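Local coordinates for protein pullulanase (Bacillus acidopullulyticus, PDB 2WAN) that probably hydrolyses the alpha-1,6-glucosidic branch linkages of pullulan and related starch-derived polysaccharides, at residues 482-487 / 823-828; 473-478 / 542-547; 559-564 / 580-585; 573-578 / 656-661; 697-702 / 850-855. One frame throughout, in Å; residues are numbered along the deposited sequence. Where two conformers were deposited one is given.

Contact 1. Residues 482-487 / 823-828; sequences GITTVQ and LRNQHP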
# COMPACT_ATOMS: atom_id res chain seq x y z
N GLY A 482 -7.81 7.19 -25.84
CA GLY A 482 -7.54 8.48 -25.17
C GLY A 482 -6.98 8.42 -23.75
O GLY A 482 -6.72 9.47 -23.13
N ILE A 483 -6.76 7.22 -23.22
CA ILE A 483 -6.18 7.12 -21.87
C ILE A 483 -4.77 7.71 -21.85
O ILE A 483 -4.09 7.75 -22.88
CB ILE A 483 -6.22 5.67 -21.28
CG1 ILE A 483 -5.43 4.65 -22.14
CG2 ILE A 483 -7.72 5.21 -21.14
CD1 ILE A 483 -3.89 4.57 -21.81
N THR A 484 -4.36 8.23 -20.70
CA THR A 484 -3.08 8.94 -20.61
C THR A 484 -1.96 8.08 -20.04
O THR A 484 -0.78 8.42 -20.21
CB THR A 484 -3.17 10.19 -19.70
OG1 THR A 484 -3.35 9.78 -18.34
CG2 THR A 484 -4.32 11.10 -20.12
N THR A 485 -2.31 7.02 -19.31
CA THR A 485 -1.35 6.33 -18.47
C THR A 485 -1.77 4.87 -18.36
O THR A 485 -2.93 4.57 -18.07
CB THR A 485 -1.28 6.95 -17.04
OG1 THR A 485 -1.23 8.38 -17.13
CG2 THR A 485 -0.06 6.46 -16.28
N VAL A 486 -0.82 3.96 -18.64
CA VAL A 486 -1.05 2.52 -18.43
C VAL A 486 -0.51 2.14 -17.06
O VAL A 486 0.66 2.41 -16.76
CB VAL A 486 -0.38 1.67 -19.55
CG1 VAL A 486 -0.46 0.18 -19.22
CG2 VAL A 486 -1.07 1.92 -20.87
N GLN A 487 -1.34 1.51 -16.24
CA GLN A 487 -0.86 0.93 -15.00
C GLN A 487 -0.64 -0.56 -15.25
O GLN A 487 -1.59 -1.30 -15.48
CB GLN A 487 -1.84 1.15 -13.85
CG GLN A 487 -1.45 0.44 -12.51
CD GLN A 487 -2.55 0.58 -11.48
OE1 GLN A 487 -2.95 1.69 -11.13
NE2 GLN A 487 -3.09 -0.55 -11.02
N LEU A 823 -13.40 14.02 -24.02
CA LEU A 823 -14.06 15.21 -23.44
C LEU A 823 -13.35 15.69 -22.16
O LEU A 823 -13.03 16.88 -22.04
CB LEU A 823 -15.54 14.92 -23.17
CG LEU A 823 -16.33 16.15 -22.66
CD1 LEU A 823 -16.67 17.10 -23.82
CD2 LEU A 823 -17.59 15.68 -21.99
N ARG A 824 -13.11 14.79 -21.21
CA ARG A 824 -12.35 15.12 -20.01
C ARG A 824 -10.96 15.68 -20.35
O ARG A 824 -10.52 16.68 -19.73
CB ARG A 824 -12.20 13.90 -19.08
CG ARG A 824 -11.65 14.28 -17.71
CD ARG A 824 -11.24 13.05 -16.88
NE ARG A 824 -10.68 13.46 -15.58
CZ ARG A 824 -11.40 13.79 -14.50
NH1 ARG A 824 -12.73 13.83 -14.55
NH2 ARG A 824 -10.79 14.13 -13.37
N ASN A 825 -10.27 15.04 -21.31
CA ASN A 825 -8.92 15.48 -21.67
C ASN A 825 -8.93 16.92 -22.19
O ASN A 825 -7.96 17.66 -22.01
CB ASN A 825 -8.27 14.59 -22.74
CG ASN A 825 -7.98 13.16 -22.26
OD1 ASN A 825 -8.03 12.85 -21.05
ND2 ASN A 825 -7.68 12.27 -23.23
N GLN A 826 -10.02 17.30 -22.85
CA GLN A 826 -10.15 18.61 -23.49
C GLN A 826 -10.65 19.70 -22.57
O GLN A 826 -10.51 20.90 -22.89
CB GLN A 826 -11.10 18.51 -24.69
CG GLN A 826 -10.49 17.82 -25.92
CD GLN A 826 -9.28 18.57 -26.48
OE1 GLN A 826 -8.34 17.96 -27.01
NE2 GLN A 826 -9.32 19.90 -26.38
N HIS A 827 -11.24 19.30 -21.44
CA HIS A 827 -11.95 20.24 -20.58
C HIS A 827 -11.48 20.21 -19.15
O HIS A 827 -11.94 19.37 -18.36
CB HIS A 827 -13.47 20.03 -20.70
CG HIS A 827 -13.98 20.51 -22.01
ND1 HIS A 827 -14.15 21.85 -22.29
CD2 HIS A 827 -14.24 19.84 -23.16
CE1 HIS A 827 -14.53 21.98 -23.55
NE2 HIS A 827 -14.59 20.78 -24.10
N PRO A 828 -10.54 21.12 -18.81
CA PRO A 828 -9.93 21.12 -17.49
C PRO A 828 -10.88 21.47 -16.32
O PRO A 828 -10.51 21.28 -15.15
CB PRO A 828 -8.76 22.13 -17.64
CG PRO A 828 -9.20 23.07 -18.74
CD PRO A 828 -9.98 22.17 -19.70
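One hydrogen bond joins Gly482 to Asn825, whose CA atoms lie 7.9 Å apart. Asn825 ND2 donates to the backbone oxygen Gly482 O over 3.0 Å, with an N-H...O angle of 159°. The acceptor lies almost in the plane of the asparagine amide, whereas seen from Gly482 the donor is tilted slightly out of the carbonyl plane. The side chain leaves the last full turn of helix 811-826 with CG anti to its carbonyl carbon (chi1 -66°), which carries the amide across the gap. Replacement by a leucine would probably cost Gly482 O its donor from this helix and leave the approach of the two chain parts without its polar link.

Packing adds little: Thr484 CG2 rests 4.2 Å from Asn825 OD1, a loose van der Waals touch. The alpha-amylase-type (beta/alpha)8 barrel explains the meeting. Gly482, with positive phi, leads out of helix 474-481 into the second barrel strand, 485-488, while helix 811-826 follows the eighth, 773-777; the contact therefore sits at the N-terminal rim of the strands.

Further polar bonds fix each partner in place. Thr484 OG1 and Thr485 OG1 are 2.8 Å apart in a hydrogen bond, and the first also binds Val434 N, just ahead of strand 435-438. On the helix side, Arg824 NH1 bonds to the backbone oxygens of Phe768 and Ser770. Immediately past the helix, the His827 ring reaches Asp863 through ND1 and Glu899 through NE2, tying this end to the all-beta region beyond.

Contact 2. Residues 473-478 / 542-547; sequences TGIDSL and HQQRIG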
# COMPACT_ATOMS: atom_id res chain seq x y z
N THR A 473 -5.87 -2.73 -32.50
CA THR A 473 -5.55 -3.37 -31.24
C THR A 473 -4.25 -2.79 -30.70
O THR A 473 -3.61 -1.94 -31.35
CB THR A 473 -5.36 -4.89 -31.41
OG1 THR A 473 -4.28 -5.13 -32.32
CG2 THR A 473 -6.65 -5.58 -31.98
N GLY A 474 -3.84 -3.25 -29.52
CA GLY A 474 -2.51 -2.87 -29.03
C GLY A 474 -2.42 -1.38 -28.72
O GLY A 474 -3.41 -0.73 -28.35
N ILE A 475 -1.23 -0.83 -28.88
CA ILE A 475 -0.99 0.59 -28.61
C ILE A 475 -1.87 1.52 -29.46
O ILE A 475 -2.26 2.60 -29.01
CB ILE A 475 0.51 0.94 -28.81
CG1 ILE A 475 0.83 2.28 -28.15
CG2 ILE A 475 0.92 0.90 -30.31
CD1 ILE A 475 2.32 2.49 -27.96
N ASP A 476 -2.18 1.10 -30.70
CA ASP A 476 -3.07 1.91 -31.54
C ASP A 476 -4.47 2.01 -30.94
O ASP A 476 -5.14 3.04 -31.07
CB ASP A 476 -3.14 1.34 -32.96
CG ASP A 476 -1.88 1.64 -33.78
OD1 ASP A 476 -0.93 2.25 -33.25
OD2 ASP A 476 -1.87 1.25 -34.96
N SER A 477 -4.91 0.95 -30.27
CA SER A 477 -6.20 0.99 -29.55
C SER A 477 -6.12 1.94 -28.34
O SER A 477 -7.03 2.74 -28.09
CB SER A 477 -6.63 -0.41 -29.09
OG SER A 477 -7.92 -0.33 -28.47
N LEU A 478 -5.01 1.87 -27.58
CA LEU A 478 -4.84 2.77 -26.45
C LEU A 478 -4.87 4.22 -26.93
O LEU A 478 -5.49 5.07 -26.30
CB LEU A 478 -3.55 2.48 -25.70
CG LEU A 478 -3.39 1.05 -25.16
CD1 LEU A 478 -2.03 0.92 -24.45
CD2 LEU A 478 -4.52 0.73 -24.20
N HIS A 542 5.74 6.08 -24.18
CA HIS A 542 6.13 7.49 -24.08
C HIS A 542 6.05 8.19 -25.43
O HIS A 542 5.61 9.34 -25.50
CB HIS A 542 7.55 7.66 -23.53
CG HIS A 542 7.70 7.41 -22.05
ND1 HIS A 542 6.64 7.31 -21.16
CD2 HIS A 542 8.82 7.32 -21.30
CE1 HIS A 542 7.12 7.13 -19.94
NE2 HIS A 542 8.44 7.16 -19.99
N GLN A 543 6.47 7.50 -26.50
CA GLN A 543 6.39 8.08 -27.86
C GLN A 543 4.96 8.41 -28.26
O GLN A 543 4.75 9.26 -29.13
CB GLN A 543 6.99 7.14 -28.90
CG GLN A 543 8.51 7.17 -28.99
CD GLN A 543 9.07 5.92 -29.65
OE1 GLN A 543 8.31 5.07 -30.16
NE2 GLN A 543 10.39 5.78 -29.64
N GLN A 544 3.99 7.74 -27.65
CA GLN A 544 2.57 8.02 -27.91
C GLN A 544 1.95 8.91 -26.82
O GLN A 544 0.72 9.03 -26.72
CB GLN A 544 1.77 6.70 -28.11
CG GLN A 544 2.33 5.78 -29.22
CD GLN A 544 2.77 6.51 -30.50
OE1 GLN A 544 3.87 6.30 -31.00
NE2 GLN A 544 1.91 7.38 -31.01
N ARG A 545 2.80 9.55 -26.01
CA ARG A 545 2.37 10.42 -24.91
C ARG A 545 1.50 9.66 -23.89
O ARG A 545 0.53 10.21 -23.31
CB ARG A 545 1.68 11.69 -25.46
CG ARG A 545 2.60 12.49 -26.41
CD ARG A 545 1.85 13.55 -27.24
NE ARG A 545 0.77 12.97 -28.06
CZ ARG A 545 0.94 12.28 -29.19
NH1 ARG A 545 2.15 12.05 -29.69
NH2 ARG A 545 -0.12 11.82 -29.83
N ILE A 546 1.87 8.40 -23.67
CA ILE A 546 1.23 7.57 -22.64
C ILE A 546 2.28 7.22 -21.58
O ILE A 546 3.37 6.75 -21.90
CB ILE A 546 0.61 6.27 -23.25
CG1 ILE A 546 -0.57 6.63 -24.16
CG2 ILE A 546 0.12 5.30 -22.13
CD1 ILE A 546 -1.06 5.42 -25.01
N GLY A 547 1.93 7.46 -20.32
CA GLY A 547 2.81 7.16 -19.19
C GLY A 547 2.68 5.74 -18.71
O GLY A 547 1.75 5.02 -19.09
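Ile475 and Leu478, on one flank of helix 474-481, face Gln544 and Ile546, where the chain leaves helix 529-543. His542 ND1 points at Ile546 O in a weak hydrogen bond of 3.4 Å, with the oxygen at the edge of the imidazole and in its plane. Chi1 of Gln544 (-56°) brings CG toward Ile475, and the bend at chi2 (-42°) turns the chain beyond, leaving CG, not the amide, in contact. The two side chains cross at about a right angle, and in the conformer described Ile475 CD1 comes 3.5 Å from Gln544 CG; as Ile475 has a second conformer, this closeness is doubtful. Arg545, at positive phi, is the C-prime residue of a Schellman motif, its N bonding to His542 O at 2.9 Å and Ile546 N to Leu541 O. That reversal sends Ile546 back inward, where its CD1 packs 3.9 Å from Leu478 CB; Leu541 and Val486 join them in an apolar cluster. Gly547 then begins strand 547-552, pairing through its backbone with Thr484 and Val486. This is the helix layer expected outside strands two and three, 485-488 and 547-552, of the alpha-amylase (beta/alpha)8 barrel, a closed ring of eight parallel strands.

Contact 3. Residues 559-564 / 580-585; sequences DVMVSD and GNYTNG
Val560 and Tyr582 face each other from two irregular segments, with their CA atoms 8.7 Å apart, and Met561 beside them sits at positive phi in a classic gamma turn closed by Val562 N to Val560 O at 2.7 Å. The side chains of Val560 and Tyr582 approach from opposite directions, and the isopropyl group lies flat on one face of the phenol. Each branch has its own patch of ring: CG1 of Val560 is 3.7 Å from Tyr582 CE2, CB of Val560 is 3.7 Å from Tyr582 CZ, and CG2 stands 3.9 Å from the ring centroid, 18° off the normal, in a CH-pi contact. With chi1 of Val560 at -70°, CG1 lies anti to the carbonyl carbon and CG2 is wedged between backbone N and carbonyl carbon, an arrangement that presents both methyls to the ring together. Met561 adds its CG, 4.0 Å from Tyr582 OH, near the end of the phenol.

Asp566 OD2 receives Met561 N and, weakly, pairs with Tyr582 OH, tying the turn and the phenol to helix 564-568, for which Ser563 is the N-cap. Tyr574 also touches Val560.

Both segments belong to the long excursion between the third barrel strand, 547-552, and helix 597-614, the place of domain B in alpha-amylase relatives. The contact itself is dispersive, methyl groups on an aromatic face, while the polar end of the tyrosine is directed to a carboxylate; this implies that weak, chiefly apolar forces pack these two near-surface segments together.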
# COMPACT_ATOMS: atom_id res chain seq x y z
N ASP A 559 7.43 -15.63 0.15
CA ASP A 559 7.48 -16.47 1.35
C ASP A 559 8.52 -15.89 2.28
O ASP A 559 9.22 -14.91 1.94
CB ASP A 559 7.87 -17.92 0.97
CG ASP A 559 7.36 -18.97 1.96
OD1 ASP A 559 6.85 -18.62 3.05
OD2 ASP A 559 7.46 -20.16 1.62
N VAL A 560 8.62 -16.50 3.46
CA VAL A 560 9.66 -16.18 4.43
C VAL A 560 10.55 -17.39 4.62
O VAL A 560 10.26 -18.47 4.07
CB VAL A 560 9.07 -15.74 5.78
CG1 VAL A 560 8.41 -14.39 5.64
CG2 VAL A 560 8.08 -16.80 6.30
N MET A 561 11.61 -17.21 5.41
CA MET A 561 12.59 -18.26 5.73
C MET A 561 13.48 -18.67 4.55
O MET A 561 14.71 -18.77 4.70
CB MET A 561 11.92 -19.48 6.39
CG MET A 561 11.49 -19.23 7.84
SD MET A 561 10.30 -20.44 8.44
CE MET A 561 11.09 -22.00 8.01
N VAL A 562 12.87 -18.92 3.40
CA VAL A 562 13.58 -19.25 2.15
C VAL A 562 13.85 -18.01 1.29
O VAL A 562 14.50 -18.09 0.23
CB VAL A 562 12.83 -20.31 1.31
CG1 VAL A 562 12.84 -21.69 2.01
CG2 VAL A 562 11.40 -19.85 0.97
N SER A 563 13.35 -16.87 1.75
CA SER A 563 13.55 -15.59 1.05
C SER A 563 14.97 -15.10 1.25
O SER A 563 15.58 -15.37 2.28
CB SER A 563 12.54 -14.55 1.55
OG SER A 563 12.76 -14.15 2.89
N ASP A 564 15.51 -14.39 0.26
CA ASP A 564 16.84 -13.79 0.40
C ASP A 564 16.94 -12.90 1.64
O ASP A 564 17.95 -12.93 2.35
CB ASP A 564 17.22 -13.03 -0.87
CG ASP A 564 17.32 -13.95 -2.07
OD1 ASP A 564 17.98 -15.01 -1.94
OD2 ASP A 564 16.69 -13.66 -3.12
N GLY A 580 7.06 -14.11 18.62
CA GLY A 580 8.06 -14.45 17.62
C GLY A 580 7.50 -15.00 16.31
O GLY A 580 8.24 -15.60 15.52
N ASN A 581 6.21 -14.79 16.09
CA ASN A 581 5.54 -15.24 14.87
C ASN A 581 5.43 -14.12 13.84
O ASN A 581 5.29 -12.97 14.20
CB ASN A 581 4.14 -15.77 15.21
CG ASN A 581 4.19 -17.09 15.97
OD1 ASN A 581 3.64 -17.20 17.07
ND2 ASN A 581 4.87 -18.08 15.41
N TYR A 582 5.49 -14.47 12.56
CA TYR A 582 5.28 -13.49 11.49
C TYR A 582 3.82 -13.03 11.49
O TYR A 582 2.92 -13.86 11.49
CB TYR A 582 5.60 -14.12 10.14
CG TYR A 582 7.05 -14.48 9.90
CD1 TYR A 582 7.51 -15.78 10.13
CD2 TYR A 582 7.96 -13.53 9.42
CE1 TYR A 582 8.86 -16.12 9.89
CE2 TYR A 582 9.30 -13.86 9.19
CZ TYR A 582 9.74 -15.16 9.42
OH TYR A 582 11.07 -15.48 9.19
N THR A 583 3.60 -11.72 11.49
CA THR A 583 2.23 -11.19 11.42
C THR A 583 1.73 -11.24 9.97
O THR A 583 2.54 -11.28 9.03
CB THR A 583 2.09 -9.77 12.02
OG1 THR A 583 3.01 -8.87 11.38
CG2 THR A 583 2.40 -9.78 13.53
N ASN A 584 0.41 -11.24 9.79
CA ASN A 584 -0.21 -11.51 8.49
C ASN A 584 -0.94 -10.29 7.88
O ASN A 584 -2.05 -10.42 7.38
CB ASN A 584 -1.16 -12.71 8.67
CG ASN A 584 -1.66 -13.28 7.37
OD1 ASN A 584 -0.97 -13.25 6.34
ND2 ASN A 584 -2.86 -13.82 7.41
N GLY A 585 -0.28 -9.13 7.90
CA GLY A 585 -0.87 -7.89 7.35
C GLY A 585 -1.33 -7.96 5.90
O GLY A 585 -2.32 -7.33 5.53

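Contact 4. Residues 573-578 / 656-661; sequences YYRTDS and GTSGLS
Ser658 OG is held by two hydrogen bonds: it accepts from Leu660 N at 3.0 Å, with an angle of 157°, and pairs with Glu591 OE2. The same carboxylate oxygen forms a salt bridge with Arg575 NH1 while OE1 bonds to Gly659 N, so Glu591 links Ser658 and Arg575, whose OG and NH1 remain 4.0 Å apart. Arg575 runs extended from CG to NE (chi2 -177°, chi3 177°), a straight shaft that carries the guanidinium past Gly659 to Leu660. There Leu660 CB sits over the centre of one guanidinium face, 3.9 Å from Arg575 CZ, and both leucine methyls lie above Arg575 NH2 on the same face. Nitrogens of the group are engaged elsewhere too, NE in a salt bridge with Glu595 and NH2 in a hydrogen bond with Leu626 O.

The bond from Leu660 N back to Ser658 OG makes an ST turn, set in the loop after the fifth barrel strand, 647-650; it meets the excursion after the third strand at the C-terminal rim of the (beta/alpha)8 barrel, where this family has its active-site cleft. With a methionine in place of Arg575, Glu591 and Glu595 would probably be left without their cationic mate and Leu660 without the flat group it rests on.

Gly659 allows the close approach, its CA lying 6.1 Å from Arg575 CA: a CB on it would press tightly against Arg575 CB.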
# COMPACT_ATOMS: atom_id res chain seq x y z
N TYR A 573 13.50 -8.14 8.09
CA TYR A 573 12.78 -7.43 7.01
C TYR A 573 11.26 -7.58 7.12
O TYR A 573 10.53 -6.95 6.35
CB TYR A 573 13.27 -7.87 5.62
CG TYR A 573 14.63 -7.33 5.24
CD1 TYR A 573 14.76 -6.06 4.65
CD2 TYR A 573 15.79 -8.09 5.45
CE1 TYR A 573 16.02 -5.54 4.29
CE2 TYR A 573 17.05 -7.59 5.10
CZ TYR A 573 17.16 -6.32 4.52
OH TYR A 573 18.41 -5.83 4.15
N TYR A 574 10.79 -8.37 8.09
CA TYR A 574 9.36 -8.70 8.24
C TYR A 574 8.84 -8.29 9.62
O TYR A 574 9.63 -8.13 10.55
CB TYR A 574 9.17 -10.21 8.11
CG TYR A 574 9.63 -10.74 6.78
CD1 TYR A 574 8.83 -10.62 5.65
CD2 TYR A 574 10.89 -11.32 6.64
CE1 TYR A 574 9.26 -11.07 4.40
CE2 TYR A 574 11.33 -11.79 5.39
CZ TYR A 574 10.51 -11.66 4.28
OH TYR A 574 10.92 -12.11 3.04
N ARG A 575 7.52 -8.14 9.75
CA ARG A 575 6.92 -7.84 11.05
C ARG A 575 6.66 -9.13 11.84
O ARG A 575 6.14 -10.11 11.31
CB ARG A 575 5.65 -6.98 10.92
CG ARG A 575 5.91 -5.61 10.26
CD ARG A 575 4.66 -4.71 10.18
NE ARG A 575 5.06 -3.42 9.62
CZ ARG A 575 4.54 -2.87 8.53
NH1 ARG A 575 3.53 -3.45 7.88
NH2 ARG A 575 5.01 -1.70 8.10
N THR A 576 7.05 -9.13 13.10
CA THR A 576 6.80 -10.27 13.98
C THR A 576 6.14 -9.75 15.26
O THR A 576 6.29 -8.58 15.61
CB THR A 576 8.09 -11.04 14.33
OG1 THR A 576 9.01 -10.16 14.98
CG2 THR A 576 8.74 -11.64 13.08
N ASP A 577 5.40 -10.63 15.94
CA ASP A 577 4.76 -10.27 17.20
C ASP A 577 5.63 -10.66 18.39
O ASP A 577 6.77 -11.10 18.22
CB ASP A 577 3.34 -10.87 17.31
CG ASP A 577 3.32 -12.40 17.21
OD1 ASP A 577 4.31 -13.07 17.58
OD2 ASP A 577 2.29 -12.94 16.78
N SER A 578 5.10 -10.51 19.60
CA SER A 578 5.89 -10.75 20.80
C SER A 578 6.11 -12.23 21.10
O SER A 578 6.97 -12.58 21.92
CB SER A 578 5.30 -9.99 21.99
OG SER A 578 5.46 -8.60 21.78
N GLY A 656 -5.16 -8.50 6.06
CA GLY A 656 -5.28 -9.26 7.30
C GLY A 656 -4.87 -8.37 8.45
O GLY A 656 -4.62 -7.17 8.25
N THR A 657 -4.80 -8.94 9.65
CA THR A 657 -4.43 -8.18 10.83
C THR A 657 -2.96 -7.81 10.74
O THR A 657 -2.10 -8.68 10.62
CB THR A 657 -4.72 -9.01 12.11
OG1 THR A 657 -6.12 -9.29 12.16
CG2 THR A 657 -4.32 -8.24 13.36
N SER A 658 -2.67 -6.51 10.80
CA SER A 658 -1.30 -6.05 10.64
C SER A 658 -0.60 -5.84 11.98
O SER A 658 -1.23 -5.47 12.98
CB SER A 658 -1.24 -4.76 9.82
OG SER A 658 0.07 -4.25 9.82
N GLY A 659 0.71 -6.08 11.99
CA GLY A 659 1.57 -5.75 13.14
C GLY A 659 1.76 -4.25 13.33
O GLY A 659 2.09 -3.79 14.43
N LEU A 660 1.55 -3.47 12.27
CA LEU A 660 1.73 -2.02 12.33
C LEU A 660 0.58 -1.36 13.09
O LEU A 660 -0.59 -1.71 12.88
CB LEU A 660 1.83 -1.43 10.92
CG LEU A 660 2.29 0.02 10.81
CD1 LEU A 660 3.74 0.20 11.30
CD2 LEU A 660 2.12 0.54 9.37
N SER A 661 0.91 -0.39 13.95
CA SER A 661 -0.13 0.32 14.71
C SER A 661 -1.09 1.07 13.79
O SER A 661 -0.68 1.62 12.76
CB SER A 661 0.51 1.28 15.72
OG SER A 661 1.23 2.30 15.06

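Contact 5. Residues 697-702 / 850-855; sequences QGFATG and NTVAFE. With SO4 (sulfate ion), chain M.
The phenyl ring of Phe699 meets Asn850 and Val852 along its outer end. Its CZ lies 4.0 Å from Val852 CG2, an apolar touch, and its CE1 lies 4.1 Å from Asn850 OD1; both partners come in obliquely. Phe699 and Asn850 slide past one another in opposite directions, with ring and amide planes 78° apart. A water couples the same two residues: it lies 2.7 Å from Phe699 O, within hydrogen-bonding distance, and accepts from Asn850 ND2 at 3.1 Å. With CG anti to the backbone N (chi1 -177°), the Phe699 side chain sends its ring toward Asn850 and Val852.

The meeting joins two domains. Segment 697-702 lies in the loop between helices 681-688 and 707-714, between the sixth and seventh strands of the catalytic barrel, whereas Asn850 leads into strand 852-856 of the C-terminal antiparallel beta domain. Tyr872 and Pro874 from the beta domain and Ile710 from helix 707-714 also touch the phenyl ring, and Val707 reaches both Asn850 and Val852.

Farther out, the Phe699 turn is closed by a reciprocal pair: Gly698 N donates to Thr701 OG1 at 2.9 Å with a nearly straight angle of 174°, and Thr701 N donates to Gly698 O at 3.0 Å. Asn850, in a left-handed backbone conformation, gives its N to O1 of a sulfate ion at 2.7 Å, probably a component of the crystallisation liquor, and its O accepts from Asn875 ND2. The strand itself is bound on one edge to Tyr872 and Val870.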
# COMPACT_ATOMS: atom_id res chain seq x y z
N GLN A 697 -27.06 -3.93 -5.97
CA GLN A 697 -27.08 -2.87 -6.98
C GLN A 697 -26.52 -1.60 -6.35
O GLN A 697 -26.38 -1.50 -5.13
CB GLN A 697 -28.50 -2.68 -7.52
CG GLN A 697 -28.93 -3.84 -8.45
CD GLN A 697 -30.41 -3.79 -8.82
OE1 GLN A 697 -31.14 -2.91 -8.39
NE2 GLN A 697 -30.84 -4.76 -9.62
N GLY A 698 -26.18 -0.64 -7.20
CA GLY A 698 -25.73 0.68 -6.77
C GLY A 698 -26.40 1.75 -7.62
O GLY A 698 -27.38 1.49 -8.32
N PHE A 699 -25.85 2.96 -7.56
CA PHE A 699 -26.40 4.11 -8.30
C PHE A 699 -26.61 3.81 -9.80
O PHE A 699 -27.65 4.17 -10.37
CB PHE A 699 -25.46 5.32 -8.13
CG PHE A 699 -25.96 6.57 -8.80
CD1 PHE A 699 -27.03 7.28 -8.26
CD2 PHE A 699 -25.36 7.05 -9.97
CE1 PHE A 699 -27.50 8.43 -8.88
CE2 PHE A 699 -25.80 8.23 -10.58
CZ PHE A 699 -26.88 8.91 -10.03
N ALA A 700 -25.63 3.19 -10.44
CA ALA A 700 -25.71 2.99 -11.88
C ALA A 700 -26.72 1.90 -12.27
O ALA A 700 -27.18 1.88 -13.42
CB ALA A 700 -24.32 2.66 -12.48
N THR A 701 -27.07 1.04 -11.31
CA THR A 701 -27.78 -0.22 -11.62
C THR A 701 -29.10 -0.44 -10.86
O THR A 701 -29.68 -1.54 -10.91
CB THR A 701 -26.88 -1.44 -11.38
OG1 THR A 701 -26.32 -1.37 -10.05
CG2 THR A 701 -25.76 -1.50 -12.42
N GLY A 702 -29.57 0.59 -10.19
CA GLY A 702 -30.94 0.57 -9.68
C GLY A 702 -31.16 0.85 -8.21
O GLY A 702 -32.30 1.06 -7.80
N ASN A 850 -33.44 10.60 -7.22
CA ASN A 850 -32.46 9.62 -7.69
C ASN A 850 -31.75 10.07 -8.97
O ASN A 850 -31.52 9.27 -9.86
CB ASN A 850 -33.05 8.21 -7.85
CG ASN A 850 -31.98 7.16 -7.83
OD1 ASN A 850 -31.01 7.27 -7.07
ND2 ASN A 850 -32.10 6.15 -8.69
N THR A 851 -31.45 11.36 -9.05
CA THR A 851 -30.59 11.85 -10.14
C THR A 851 -29.60 12.80 -9.49
O THR A 851 -29.85 13.29 -8.39
CB THR A 851 -31.37 12.60 -11.26
OG1 THR A 851 -31.96 13.79 -10.71
CG2 THR A 851 -32.46 11.71 -11.91
N VAL A 852 -28.46 13.02 -10.16
CA VAL A 852 -27.43 13.94 -9.69
C VAL A 852 -27.11 14.88 -10.85
O VAL A 852 -26.77 14.43 -11.96
CB VAL A 852 -26.14 13.19 -9.24
CG1 VAL A 852 -25.00 14.17 -8.95
CG2 VAL A 852 -26.41 12.36 -8.00
N ALA A 853 -27.22 16.18 -10.59
CA ALA A 853 -26.93 17.21 -11.60
C ALA A 853 -26.05 18.28 -11.01
O ALA A 853 -26.30 18.73 -9.90
CB ALA A 853 -28.21 17.84 -12.12
N PHE A 854 -25.02 18.69 -11.76
CA PHE A 854 -24.13 19.76 -11.28
C PHE A 854 -23.67 20.67 -12.38
O PHE A 854 -23.74 20.32 -13.56
CB PHE A 854 -22.93 19.20 -10.49
CG PHE A 854 -22.06 18.26 -11.28
CD1 PHE A 854 -20.94 18.73 -11.97
CD2 PHE A 854 -22.34 16.89 -11.31
CE1 PHE A 854 -20.13 17.86 -12.70
CE2 PHE A 854 -21.53 16.01 -12.02
CZ PHE A 854 -20.42 16.48 -12.71
N GLU A 855 -23.17 21.84 -11.98
CA GLU A 855 -22.68 22.84 -12.92
C GLU A 855 -21.27 23.24 -12.53
O GLU A 855 -20.97 23.47 -11.34
CB GLU A 855 -23.60 24.07 -12.91
CG GLU A 855 -23.25 25.09 -13.99
CD GLU A 855 -24.15 26.33 -13.95
OE1 GLU A 855 -24.96 26.48 -13.00
OE2 GLU A 855 -24.06 27.15 -14.88
S SO4 M . -32.63 11.88 -3.86
O1 SO4 M . -32.54 12.28 -5.26
O2 SO4 M . -32.68 10.42 -3.76
O3 SO4 M . -31.47 12.38 -3.12
O4 SO4 M . -33.84 12.46 -3.28
O HOH W 1 -30.13 3.76 -9.26

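In the fold
Contacts 2 and 5 are buried and held mainly by apolar side chains, contact 5 with a bridging water besides; contacts 1 and 3 lie near the surface and contact 4 is partly buried. Contacts 1 and 2 share the helix 474-481 and strand 485-488 unit, and meet along adjacent barrel strands. Contacts 3 and 4, far from that pair, interlock through Ser563 with Tyr574 and Thr583 with Arg575, on loops that follow barrel strands. Contact 1 relies on a single amide bond, contact 3 on CH-pi packing, contact 4 on a leucine laid over a guanidinium that outside carboxylates hold. Contact 5 alone joins the barrel to the C-terminal beta domain.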